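Local atomic coordinates of arginine decarboxylase, A207R protein (Paramecium bursaria Chlorella virus 1, PDB entry 2NVA), a protein that catalyses the pyridoxal 5'-phosphate-dependent decarboxylation of arginine to agmatine. Residues K25-L30 / E53-T58; D154-L159 / K195-E200. All coordinates share one frame; numbering follows the deposited sequence.

Both contacts join consecutive outer helices of the TIM barrel, and each pair flanks one strand in the sequence: strand 41-46 in interaction 1 and strand 170-174 in interaction 2. No element is common to the two, whose centres lie about 37 Å apart. Interaction 1 is mostly buried and relies on methyl packing by V27, L55 and T58, with a weak water-mediated link at its margin; its L55 side chain is about 11 Å from the bound ligand. Interaction 2 lies farther from the centre of the chain and away from the annotated sites. There a modest apolar contact of I156 with A197 accompanies a partly exposed salt bridge between R157 and E200.

Interaction 1: K25-L30 / E53-T58; sequences KIVEDL and EVLLKT
V27 and L55 meet methyl to methyl, their side chains crossing at about a right angle. CD1 of L55 lies against both branches of the valine, 3.6 Å from V27 CG2 and 3.8 Å from V27 CG1, so one leucine methyl engages the whole isopropyl fork. The leucine reaches this position with CG anti to its backbone N (chi1 -180°), and chi2 then turns CD1 onto the valine, although the side chain does not leave the backbone in that direction. A second apolar touch follows a turn further along helix 53-61, and at the next residue of the other helix, where T58 CG2 packs 3.6 Å from E28 CG; here too the two side chains run across each other. The segment axes approach to 10.1 Å and cross at -32°, with the chains running in the same general direction. This pairing belongs to the outer layer of the TIM barrel: helix 24-37 leads into barrel strand 41-46 and helix 53-61 follows it. Y261 touches both V27 and L55, while Y45 from the strand also packs on the leucine. The threonine is oriented by its own helix. With OG1 placed beside the backbone N (chi1 -58°), the hydroxyl donates to the carbonyl one turn back, T58 OG1 to V54 O being 2.7 Å. That oxygen also receives the helical bond from T58 N, and the two donors approach opposite faces of the carbonyl plane. The hydroxyl is thus turned back onto its own helix, and CG2 is presented to E28. Beyond CG the glutamate is extended, and a water donates to E28 OE1 at 2.7 Å and, weakly, to T58 O at 3.3 Å. Through its other oxygen the carboxylate makes a long salt bridge, E28 OE2 being 3.8 Å from K25 NZ.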
loop_
_atom_site.group_PDB
_atom_site.type_symbol
_atom_site.label_atom_id
_atom_site.label_comp_id
_atom_site.label_asym_id
_atom_site.label_seq_id
_atom_site.Cartn_x
_atom_site.Cartn_y
_atom_site.Cartn_z
ATOM N N LYS A 25 6.697 15.184 23.074
ATOM C CA LYS A 25 6.069 15.580 24.348
ATOM C C LYS A 25 4.636 15.062 24.464
ATOM O O LYS A 25 4.185 14.699 25.554
ATOM C CB LYS A 25 6.085 17.100 24.510
ATOM C CG LYS A 25 7.477 17.715 24.341
ATOM C CD LYS A 25 8.361 17.500 25.561
ATOM C CE LYS A 25 9.851 17.761 25.240
ATOM N NZ LYS A 25 10.396 16.668 24.323
ATOM N N ILE A 26 3.917 15.033 23.343
ATOM C CA ILE A 26 2.580 14.456 23.335
ATOM C C ILE A 26 2.622 13.003 23.791
ATOM O O ILE A 26 1.830 12.583 24.638
ATOM C CB ILE A 26 1.876 14.620 21.951
ATOM C CG1 ILE A 26 1.368 16.061 21.800
ATOM C CG2 ILE A 26 0.717 13.620 21.804
ATOM C CD1 ILE A 26 0.628 16.330 20.470
ATOM N N VAL A 27 3.563 12.242 23.246
ATOM C CA VAL A 27 3.692 10.820 23.565
ATOM C C VAL A 27 4.149 10.627 25.014
ATOM O O VAL A 27 3.627 9.754 25.701
ATOM C CB VAL A 27 4.640 10.122 22.581
ATOM C CG1 VAL A 27 4.951 8.663 23.017
ATOM C CG2 VAL A 27 4.011 10.142 21.191
ATOM N N GLU A 28 5.091 11.459 25.474
ATOM C CA GLU A 28 5.496 11.443 26.895
ATOM C C GLU A 28 4.313 11.622 27.842
ATOM O O GLU A 28 4.172 10.865 28.814
ATOM C CB GLU A 28 6.570 12.499 27.183
ATOM C CG GLU A 28 7.894 12.209 26.461
ATOM C CD GLU A 28 8.927 13.302 26.650
ATOM O OE1 GLU A 28 10.136 12.963 26.636
ATOM O OE2 GLU A 28 8.539 14.492 26.817
ATOM N N ASP A 29 3.470 12.614 27.562
ATOM C CA ASP A 29 2.269 12.843 28.355
ATOM C C ASP A 29 1.332 11.649 28.319
ATOM O O ASP A 29 0.750 11.295 29.335
ATOM C CB ASP A 29 1.545 14.114 27.892
ATOM C CG ASP A 29 2.345 15.378 28.177
ATOM O OD1 ASP A 29 1.997 16.428 27.596
ATOM O OD2 ASP A 29 3.313 15.341 28.990
ATOM N N LEU A 30 1.198 11.018 27.148
ATOM C CA LEU A 30 0.341 9.850 27.017
ATOM C C LEU A 30 0.905 8.622 27.721
ATOM O O LEU A 30 0.133 7.789 28.201
ATOM C CB LEU A 30 0.045 9.523 25.539
ATOM C CG LEU A 30 -0.976 10.453 24.859
ATOM C CD1 LEU A 30 -0.980 10.277 23.352
ATOM C CD2 LEU A 30 -2.390 10.214 25.423
ATOM N N GLU A 53 12.105 6.950 14.397
ATOM C CA GLU A 53 13.181 6.707 15.360
ATOM C C GLU A 53 13.170 7.611 16.598
ATOM O O GLU A 53 13.644 7.195 17.669
ATOM C CB GLU A 53 14.556 6.635 14.693
ATOM C CG GLU A 53 15.103 7.923 14.164
ATOM C CD GLU A 53 16.488 7.723 13.524
ATOM O OE1 GLU A 53 17.421 8.479 13.854
ATOM O OE2 GLU A 53 16.628 6.790 12.684
ATOM N N VAL A 54 12.625 8.818 16.460
ATOM C CA VAL A 54 12.467 9.709 17.622
ATOM C C VAL A 54 11.371 9.190 18.554
ATOM O O VAL A 54 11.513 9.244 19.780
ATOM C CB VAL A 54 12.202 11.172 17.177
ATOM C CG1 VAL A 54 11.791 12.049 18.353
ATOM C CG2 VAL A 54 13.451 11.741 16.510
ATOM N N LEU A 55 10.287 8.683 17.966
ATOM C CA LEU A 55 9.210 8.075 18.745
ATOM C C LEU A 55 9.738 6.883 19.549
ATOM O O LEU A 55 9.439 6.755 20.736
ATOM C CB LEU A 55 8.071 7.607 17.828
ATOM C CG LEU A 55 6.852 6.944 18.478
ATOM C CD1 LEU A 55 6.171 7.880 19.474
ATOM C CD2 LEU A 55 5.859 6.466 17.422
ATOM N N LEU A 56 10.525 6.032 18.893
ATOM C CA LEU A 56 11.049 4.840 19.543
ATOM C C LEU A 56 12.016 5.218 20.666
ATOM O O LEU A 56 11.994 4.602 21.730
ATOM C CB LEU A 56 11.731 3.922 18.531
ATOM C CG LEU A 56 10.880 3.332 17.403
ATOM C CD1 LEU A 56 11.755 2.466 16.492
ATOM C CD2 LEU A 56 9.686 2.527 17.927
ATOM N N LYS A 57 12.854 6.224 20.430
ATOM C CA LYS A 57 13.772 6.698 21.481
ATOM C C LYS A 57 13.002 7.280 22.667
ATOM O O LYS A 57 13.387 7.088 23.825
ATOM C CB LYS A 57 14.786 7.703 20.916
ATOM C CG LYS A 57 15.775 8.306 21.936
ATOM C CD LYS A 57 16.569 7.226 22.675
ATOM C CE LYS A 57 17.721 7.856 23.472
ATOM N NZ LYS A 57 18.296 6.896 24.494
ATOM N N THR A 58 11.923 7.998 22.372
ATOM C CA THR A 58 11.064 8.571 23.406
ATOM C C THR A 58 10.438 7.485 24.280
ATOM O O THR A 58 10.402 7.609 25.505
ATOM C CB THR A 58 9.964 9.442 22.782
ATOM O OG1 THR A 58 10.573 10.484 22.005
ATOM C CG2 THR A 58 9.089 10.073 23.858
HETATM O O HOH W 1 11.379 10.531 26.719
#

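Interaction 2: D154-L159 / K195-E200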
loop_
_atom_site.group_PDB
_atom_site.type_symbol
_atom_site.label_atom_id
_atom_site.label_comp_id
_atom_site.label_asym_id
_atom_site.label_seq_id
_atom_site.Cartn_x
_atom_site.Cartn_y
_atom_site.Cartn_z
ATOM N N ASP A 154 -10.965 -25.013 21.121
ATOM C CA ASP A 154 -10.847 -26.461 21.096
ATOM C C ASP A 154 -9.423 -27.007 20.893
ATOM O O ASP A 154 -9.197 -28.203 21.025
ATOM C CB ASP A 154 -11.825 -27.068 20.091
ATOM C CG ASP A 154 -11.523 -26.691 18.647
ATOM O OD1 ASP A 154 -12.405 -26.933 17.802
ATOM O OD2 ASP A 154 -10.431 -26.178 18.312
ATOM N N GLU A 155 -8.467 -26.145 20.571
ATOM C CA GLU A 155 -7.099 -26.625 20.421
ATOM C C GLU A 155 -6.149 -26.127 21.509
ATOM O O GLU A 155 -4.962 -26.448 21.472
ATOM C CB GLU A 155 -6.552 -26.292 19.042
ATOM C CG GLU A 155 -6.773 -24.876 18.670
ATOM C CD GLU A 155 -6.277 -24.503 17.278
ATOM O OE1 GLU A 155 -5.669 -25.352 16.571
ATOM O OE2 GLU A 155 -6.492 -23.336 16.903
ATOM N N ILE A 156 -6.668 -25.344 22.453
ATOM C CA ILE A 156 -5.842 -24.787 23.532
ATOM C C ILE A 156 -5.081 -25.886 24.286
ATOM O O ILE A 156 -3.848 -25.830 24.390
ATOM C CB ILE A 156 -6.675 -23.904 24.545
ATOM C CG1 ILE A 156 -7.291 -22.651 23.870
ATOM C CG2 ILE A 156 -5.816 -23.464 25.742
ATOM C CD1 ILE A 156 -6.326 -22.018 22.874
ATOM N N ARG A 157 -5.807 -26.884 24.806
ATOM C CA ARG A 157 -5.151 -27.944 25.581
ATOM C C ARG A 157 -4.110 -28.713 24.760
ATOM O O ARG A 157 -3.001 -28.966 25.235
ATOM C CB ARG A 157 -6.152 -28.900 26.249
ATOM C CG ARG A 157 -5.436 -29.701 27.327
ATOM C CD ARG A 157 -6.285 -30.685 28.099
ATOM N NE ARG A 157 -5.407 -31.422 29.008
ATOM C CZ ARG A 157 -5.096 -31.048 30.248
ATOM N NH1 ARG A 157 -5.607 -29.942 30.776
ATOM N NH2 ARG A 157 -4.283 -31.806 30.975
ATOM N N HIS A 158 -4.474 -29.071 23.531
ATOM C CA HIS A 158 -3.570 -29.776 22.629
ATOM C C HIS A 158 -2.257 -29.019 22.422
ATOM O O HIS A 158 -1.178 -29.608 22.515
ATOM C CB HIS A 158 -4.238 -30.028 21.264
ATOM C CG HIS A 158 -3.271 -30.449 20.196
ATOM N ND1 HIS A 158 -2.744 -31.722 20.129
ATOM C CD2 HIS A 158 -2.712 -29.754 19.174
ATOM C CE1 HIS A 158 -1.909 -31.795 19.107
ATOM N NE2 HIS A 158 -1.871 -30.616 18.513
ATOM N N LEU A 159 -2.355 -27.724 22.136
ATOM C CA LEU A 159 -1.170 -26.897 21.880
ATOM C C LEU A 159 -0.270 -26.789 23.111
ATOM O O LEU A 159 0.948 -26.826 23.003
ATOM C CB LEU A 159 -1.582 -25.506 21.409
ATOM C CG LEU A 159 -2.121 -25.422 19.978
ATOM C CD1 LEU A 159 -2.587 -24.008 19.710
ATOM C CD2 LEU A 159 -1.074 -25.838 18.939
ATOM N N LYS A 195 -7.999 -16.397 31.324
ATOM C CA LYS A 195 -7.875 -17.067 32.624
ATOM C C LYS A 195 -8.165 -18.559 32.479
ATOM O O LYS A 195 -7.507 -19.392 33.109
ATOM C CB LYS A 195 -8.799 -16.427 33.665
ATOM C CG LYS A 195 -8.762 -17.075 35.068
ATOM C CD LYS A 195 -7.341 -17.131 35.642
ATOM C CE LYS A 195 -7.327 -17.805 37.027
ATOM N NZ LYS A 195 -7.954 -16.950 38.092
ATOM N N GLU A 196 -9.149 -18.891 31.651
ATOM C CA GLU A 196 -9.483 -20.287 31.399
ATOM C C GLU A 196 -8.333 -21.000 30.699
ATOM O O GLU A 196 -8.044 -22.157 31.000
ATOM C CB GLU A 196 -10.770 -20.405 30.582
ATOM C CG GLU A 196 -12.006 -19.927 31.355
ATOM C CD GLU A 196 -13.245 -19.746 30.492
ATOM O OE1 GLU A 196 -13.151 -19.845 29.239
ATOM O OE2 GLU A 196 -14.338 -19.491 31.078
ATOM N N ALA A 197 -7.682 -20.315 29.758
ATOM C CA ALA A 197 -6.497 -20.879 29.103
ATOM C C ALA A 197 -5.300 -20.993 30.064
ATOM O O ALA A 197 -4.537 -21.962 30.021
ATOM C CB ALA A 197 -6.130 -20.047 27.869
ATOM N N PHE A 198 -5.146 -19.989 30.920
ATOM C CA PHE A 198 -4.119 -19.964 31.959
ATOM C C PHE A 198 -4.254 -21.216 32.830
ATOM O O PHE A 198 -3.254 -21.897 33.131
ATOM C CB PHE A 198 -4.357 -18.717 32.806
ATOM C CG PHE A 198 -3.138 -18.155 33.461
ATOM C CD1 PHE A 198 -2.327 -17.245 32.781
ATOM C CD2 PHE A 198 -2.849 -18.475 34.790
ATOM C CE1 PHE A 198 -1.221 -16.687 33.395
ATOM C CE2 PHE A 198 -1.736 -17.917 35.425
ATOM C CZ PHE A 198 -0.926 -17.008 34.705
ATOM N N ASN A 199 -5.499 -21.526 33.207
ATOM C CA ASN A 199 -5.811 -22.689 34.032
ATOM C C ASN A 199 -5.559 -24.032 33.336
ATOM O O ASN A 199 -5.205 -25.010 34.003
ATOM C CB ASN A 199 -7.242 -22.607 34.597
ATOM C CG ASN A 199 -7.405 -21.493 35.640
ATOM O OD1 ASN A 199 -6.422 -20.995 36.218
ATOM N ND2 ASN A 199 -8.642 -21.097 35.876
ATOM N N GLU A 200 -5.743 -24.076 32.015
ATOM C CA GLU A 200 -5.395 -25.252 31.219
ATOM C C GLU A 200 -3.883 -25.462 31.190
ATOM O O GLU A 200 -3.410 -26.597 31.301
ATOM C CB GLU A 200 -5.897 -25.119 29.783
ATOM C CG GLU A 200 -7.385 -25.254 29.638
ATOM C CD GLU A 200 -7.854 -26.698 29.554
ATOM O OE1 GLU A 200 -8.949 -26.904 28.974
ATOM O OE2 GLU A 200 -7.167 -27.625 30.045
#
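The two backbones come nearest where R157 CA lies 6.3 Å from E200 CA, and a second close pair, I156 CA and A197 CA, stands 6.8 Å apart. The touching residues lie on helices 156-165 and 184-204, successive outer helices of the TIM barrel that flank strand 170-174. I156 faces the opposite helix and sets its CG2 branch 4.0 Å from A197 CB, an apolar contact backed by L132 of strand 129-133, which touches the isoleucine. Alongside it, R157 and E200 form the salt bridge. The arginine chain is extended from CG to NE, whereas the glutamate bends sharply at chi2 (-84°), turning its carboxylate so that OE2 lies beside the arginine's aliphatic chain, 3.7 Å from R157 CD. R157 NH1 donates to E200 OE2 at 2.9 Å through a moderately bent bond, with an N-H...O angle of 147°. The oxygen lies at the guanidinium edge, in its plane. With OE2 met nearly along its own C-O axis, OE1 turned away and the two planes 52° apart, the grip is single-point rather than paired and side by side. R157 NH1 has a further partner in S203 OG, and NE pairs with E161. The two carboxylates balance the positive charge of the guanidinium, and its bonds to E161 on its own helix and to E200 and S203 on the other probably restrain its rotation and tie the two helices together.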